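Local coordinates for autoinducer synthesis protein lasI (Pseudomonas aeruginosa, PDB 1RO5) that makes the quorum-sensing autoinducer N-(3-oxododecanoyl)homoserine lactone from acyl-ACP and S-adenosyl-L-methionine, at residues G35-V40 with K81-E86; S103-N108 with T142-G147. All coordinates share one frame; numbering follows the deposited sequence.

Interaction 1. Residues G35-V40 with K81-E86. With SO4 (sulfate ion), chain B.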
# COMPACT_ATOMS: atom_id res chain seq x y z
N GLY A 35 16.98 3.84 -5.54
CA GLY A 35 16.02 4.39 -6.47
C GLY A 35 14.62 4.59 -5.84
O GLY A 35 13.78 5.36 -6.42
N TRP A 36 14.39 3.98 -4.64
CA TRP A 36 13.06 4.11 -4.05
C TRP A 36 13.00 5.21 -2.99
O TRP A 36 11.99 5.27 -2.15
CB TRP A 36 12.59 2.76 -3.57
CG TRP A 36 12.25 1.87 -4.71
CD1 TRP A 36 13.16 1.15 -5.54
CD2 TRP A 36 10.95 1.55 -5.21
NE1 TRP A 36 12.47 0.44 -6.49
CE2 TRP A 36 11.12 0.63 -6.30
CE3 TRP A 36 9.66 1.92 -4.85
CZ2 TRP A 36 10.04 0.15 -7.04
CZ3 TRP A 36 8.60 1.41 -5.59
CH2 TRP A 36 8.80 0.53 -6.65
N ASP A 37 14.02 6.12 -3.05
CA ASP A 37 14.11 7.24 -2.12
C ASP A 37 14.00 6.78 -0.64
O ASP A 37 13.19 7.33 0.14
CB ASP A 37 12.96 8.19 -2.41
CG ASP A 37 13.40 9.59 -2.42
OD1 ASP A 37 14.33 9.88 -1.66
OD2 ASP A 37 12.94 10.46 -3.14
N VAL A 38 14.78 5.77 -0.29
CA VAL A 38 14.78 5.17 0.97
C VAL A 38 15.75 5.85 1.89
O VAL A 38 16.87 6.19 1.51
CB VAL A 38 15.21 3.66 0.81
CG1 VAL A 38 15.65 2.98 2.16
CG2 VAL A 38 14.15 2.88 0.07
N SER A 39 15.35 6.00 3.16
CA SER A 39 16.26 6.50 4.21
C SER A 39 15.98 5.61 5.41
O SER A 39 14.79 5.43 5.81
CB SER A 39 15.92 8.00 4.58
OG SER A 39 16.56 9.00 3.70
N VAL A 40 17.04 5.08 5.98
CA VAL A 40 16.98 4.20 7.14
C VAL A 40 17.70 4.98 8.23
O VAL A 40 18.76 5.51 8.01
CB VAL A 40 17.70 2.88 6.89
CG1 VAL A 40 17.78 1.90 8.24
CG2 VAL A 40 16.93 2.08 5.88
N LYS A 81 3.48 11.59 -7.22
CA LYS A 81 3.50 12.98 -7.67
C LYS A 81 4.82 13.59 -7.35
O LYS A 81 5.35 14.36 -8.18
CB LYS A 81 2.39 13.80 -7.01
CG LYS A 81 2.30 15.27 -7.49
CD LYS A 81 1.58 16.35 -6.65
CE LYS A 81 0.09 16.50 -6.84
NZ LYS A 81 -0.61 16.62 -5.42
N ASN A 82 5.41 13.26 -6.18
CA ASN A 82 6.56 14.05 -5.78
C ASN A 82 7.84 13.30 -5.69
O ASN A 82 8.81 13.94 -5.35
CB ASN A 82 6.28 14.73 -4.44
CG ASN A 82 5.09 15.68 -4.51
OD1 ASN A 82 3.97 15.39 -4.02
ND2 ASN A 82 5.29 16.77 -5.19
N THR A 83 7.85 11.98 -5.86
CA THR A 83 9.09 11.26 -5.85
C THR A 83 9.24 10.50 -7.21
O THR A 83 10.37 10.32 -7.74
CB THR A 83 9.10 10.21 -4.59
OG1 THR A 83 9.15 10.93 -3.32
CG2 THR A 83 10.36 9.38 -4.58
N PHE A 84 8.14 10.07 -7.79
CA PHE A 84 8.29 9.28 -8.95
C PHE A 84 7.50 9.88 -10.13
O PHE A 84 6.91 9.12 -10.87
CB PHE A 84 7.86 7.83 -8.77
CG PHE A 84 8.56 7.12 -7.65
CD1 PHE A 84 7.85 6.80 -6.47
CD2 PHE A 84 9.90 6.72 -7.77
CE1 PHE A 84 8.48 6.11 -5.43
CE2 PHE A 84 10.53 6.07 -6.73
CZ PHE A 84 9.79 5.73 -5.54
N PRO A 85 7.63 11.17 -10.38
CA PRO A 85 6.77 11.79 -11.41
C PRO A 85 7.01 11.20 -12.83
O PRO A 85 6.07 11.16 -13.55
CB PRO A 85 7.09 13.30 -11.33
CG PRO A 85 8.26 13.42 -10.39
CD PRO A 85 8.61 12.11 -9.80
N GLU A 86 8.18 10.71 -13.19
CA GLU A 86 8.45 10.05 -14.51
C GLU A 86 7.42 8.99 -14.82
O GLU A 86 7.03 8.79 -15.98
CB GLU A 86 9.83 9.31 -14.56
CG GLU A 86 10.91 9.77 -13.59
CD GLU A 86 10.72 9.38 -12.06
OE1 GLU A 86 10.33 10.30 -11.29
OE2 GLU A 86 11.05 8.21 -11.61
S SO4 B . 17.64 6.47 -3.61
O1 SO4 B . 18.06 7.75 -3.07
O2 SO4 B . 16.49 6.76 -4.49
O3 SO4 B . 17.25 5.42 -2.57
O4 SO4 B . 18.89 5.88 -4.23

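Interaction 2. Residues S103-N108 with T142-G147. With SO4 (sulfate ion), chain E.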
# COMPACT_ATOMS: atom_id res chain seq x y z
N SER A 103 1.71 3.16 -0.73
CA SER A 103 3.14 3.11 -0.85
C SER A 103 3.76 2.24 0.17
O SER A 103 3.11 1.85 1.13
CB SER A 103 3.72 4.56 -0.80
OG SER A 103 3.53 5.20 0.44
N ARG A 104 5.03 1.89 0.03
CA ARG A 104 5.72 1.13 1.11
C ARG A 104 5.07 -0.20 1.48
O ARG A 104 4.91 -0.48 2.67
CB ARG A 104 5.96 2.01 2.36
CG ARG A 104 6.84 3.25 2.12
CD ARG A 104 8.20 2.79 1.62
NE ARG A 104 9.26 3.81 1.56
CZ ARG A 104 9.88 4.24 0.43
NH1 ARG A 104 9.58 3.81 -0.82
NH2 ARG A 104 10.85 5.10 0.55
N PHE A 105 4.74 -1.05 0.50
CA PHE A 105 4.25 -2.40 0.77
C PHE A 105 5.34 -3.17 1.33
O PHE A 105 6.27 -3.42 0.66
CB PHE A 105 3.67 -3.25 -0.42
CG PHE A 105 2.85 -2.51 -1.40
CD1 PHE A 105 2.43 -1.21 -1.13
CD2 PHE A 105 2.62 -3.05 -2.65
CE1 PHE A 105 1.73 -0.44 -2.10
CE2 PHE A 105 1.88 -2.31 -3.60
CZ PHE A 105 1.44 -0.98 -3.28
N ALA A 106 5.21 -3.66 2.52
CA ALA A 106 6.30 -4.38 3.12
C ALA A 106 5.68 -5.60 3.84
O ALA A 106 4.84 -5.43 4.72
CB ALA A 106 7.09 -3.44 4.19
N ILE A 107 6.13 -6.81 3.46
CA ILE A 107 5.64 -8.09 4.03
C ILE A 107 6.80 -8.90 4.54
O ILE A 107 7.76 -9.14 3.83
CB ILE A 107 4.75 -8.91 2.98
CG1 ILE A 107 3.45 -8.17 2.73
CG2 ILE A 107 4.33 -10.27 3.56
CD1 ILE A 107 2.56 -8.88 1.90
N ASN A 108 6.71 -9.29 5.79
CA ASN A 108 7.74 -10.07 6.38
C ASN A 108 7.87 -11.40 5.58
O ASN A 108 6.85 -12.21 5.38
CB ASN A 108 7.47 -10.37 7.84
CG ASN A 108 8.58 -11.22 8.47
OD1 ASN A 108 9.76 -11.18 8.06
ND2 ASN A 108 8.21 -11.99 9.47
N THR A 142 -0.76 3.85 -6.95
CA THR A 142 0.45 3.41 -6.27
C THR A 142 1.59 3.26 -7.27
O THR A 142 1.37 3.01 -8.44
CB THR A 142 0.15 2.11 -5.50
OG1 THR A 142 1.33 1.66 -4.82
CG2 THR A 142 -0.19 0.98 -6.51
N VAL A 143 2.81 3.36 -6.81
CA VAL A 143 3.99 2.97 -7.59
C VAL A 143 4.43 1.66 -6.99
O VAL A 143 4.79 1.62 -5.79
CB VAL A 143 5.11 4.00 -7.50
CG1 VAL A 143 6.49 3.50 -8.07
CG2 VAL A 143 4.73 5.20 -8.27
N THR A 144 4.39 0.60 -7.78
CA THR A 144 4.78 -0.69 -7.30
C THR A 144 5.58 -1.41 -8.46
O THR A 144 6.07 -0.70 -9.42
CB THR A 144 3.57 -1.47 -6.72
OG1 THR A 144 4.05 -2.68 -6.15
CG2 THR A 144 2.59 -1.90 -7.80
N THR A 145 5.84 -2.72 -8.38
CA THR A 145 6.55 -3.37 -9.47
C THR A 145 5.57 -4.08 -10.40
O THR A 145 4.36 -4.40 -10.06
CB THR A 145 7.44 -4.46 -8.94
OG1 THR A 145 6.59 -5.46 -8.32
CG2 THR A 145 8.46 -3.96 -7.81
N VAL A 146 6.16 -4.46 -11.54
CA VAL A 146 5.39 -5.19 -12.55
C VAL A 146 4.83 -6.48 -12.04
O VAL A 146 3.73 -6.89 -12.43
CB VAL A 146 6.16 -5.41 -13.85
CG1 VAL A 146 5.27 -6.26 -14.80
CG2 VAL A 146 6.47 -4.08 -14.47
N GLY A 147 5.60 -7.10 -11.13
CA GLY A 147 5.21 -8.32 -10.38
C GLY A 147 3.89 -8.09 -9.67
O GLY A 147 2.92 -8.88 -9.79
S SO4 E . 7.99 -9.01 -7.62
O1 SO4 E . 8.16 -7.62 -7.27
O2 SO4 E . 6.57 -9.37 -7.60
O3 SO4 E . 8.80 -9.88 -6.76
O4 SO4 E . 8.40 -9.24 -9.01

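Interaction 1. Residues G35-V40 with K81-E86
Phe-84 and Thr-83, in the turn that follows helix 79-82, pack against Gly-35, Trp-36 and Asp-37 of the loop between helix 16-30 and strand 40-41, a loop-to-loop contact on one flank of the acetyltransferase-like fold. No hydrogen bond joins the two segments. The far end of the Phe-84 ring does most of the touching: the carbonyl oxygen Gly-35 O lies at the ring edge, in its plane, 3.3 Å from Phe-84 CE2, where the slightly positive C-H rim suits an oxygen. Next to it, Phe-84 CZ rests 3.9 Å from Trp-36 CE3. The two rings meet obliquely, their planes at 64° and the centroid of the indole six-membered ring 5.5 Å from that of Phe-84. One face of the phenyl ring is covered by its own neighbour, the methyl Thr-83 CG2, which sits over the ring centre. A chi1 of -68° sets Thr-83 OG1 beside the backbone N and leaves the methyl CG2 anti to that N, facing Asp-37, with Asp-37 OD2 3.1 Å from Thr-83 CG2. Thr-83 OG1 is hydrogen-bonded to Tyr-49 OH. Further out, Arg-33 makes a cation-pi contact with Trp-36. Gly-35, with positive phi, and Asp-37, in a left-handed backbone conformation, bend the loop round a sulfate ion, probably taken from the crystallisation liquor. Backbone amides hold it: Gly-35 N donates to sulfate O4 in a nearly straight bond (167°), Val-38 N bonds weakly to O3, and Asp-37 N donates to O2 at 2.9 Å.

Interaction 2. Residues S103-N108 with T142-G147
Two parallel neighbours of the central sheet, strands 99-107 and 139-145 of a beta-alpha-beta unit, meet here through the Phe-105 ring and the hydroxyls of Thr-142 and Thr-144. Their short segments diverge by 39°, with axes 7.4 Å apart at closest, and no hydrogen bond runs between residues 103-108 and 142-147. Such splaying of two parallel strands is a hallmark of the acetyltransferase-like fold, where the opening between them commonly receives the pantetheine arm; a similar role is likely in this synthase. Arg-104, with left-handed backbone angles, breaks the regular course of its strand just ahead of Phe-105. The side chain of Phe-105 fills part of the gap. In the conformer described, one of two modelled, the ring points at Thr-142, whose OG1 lies near the ring plane at its edge, 3.1 Å from Phe-105 CZ. The same hydroxyl is hydrogen-bonded to Leu-102 O, which ties the two strands together just before they part. The Thr-144 side chain runs at about a right angle to that of Phe-105, and Thr-144 OG1, placed obliquely to the ring, is 3.4 Å from Phe-105 CE2. In both threonines OG1 is anti to the backbone N (chi1 180° and -175°), which brings the oxygen closer to the ring than the methyl. Trp-69 of strand 64-73 stacks on Phe-105. Beyond the contact, strand 139-145 runs straight into helix 146-154, with Thr-145 as N-cap. Thr-145 OG1 is hydrogen-bonded to Val-148 N and also to a sulfate ion, probably from the crystallisation liquor, at 2.9 Å from sulfate O1.

In the fold
Along the chain the two interactions come in series: 35-40 with 81-86 closes before 103-108 with 142-147 opens, and strand 99-107 is the next helix or strand after helix 79-82. Their centres lie about 13 Å apart, interaction 2 near the middle of the chain and interaction 1 farther out, yet they touch. Arg-104 NH2 is hydrogen-bonded to Trp-36 O of the loop, and Arg-104 NE forms a salt bridge with Glu-45. Val-143 of strand 139-145 lies against both the Trp-36 and Phe-84 rings. The peripheral loops of interaction 1 are thus packed beside the strand pair whose opening probably receives the acyl-pantetheine arm, all within the autoinducer synthase family region.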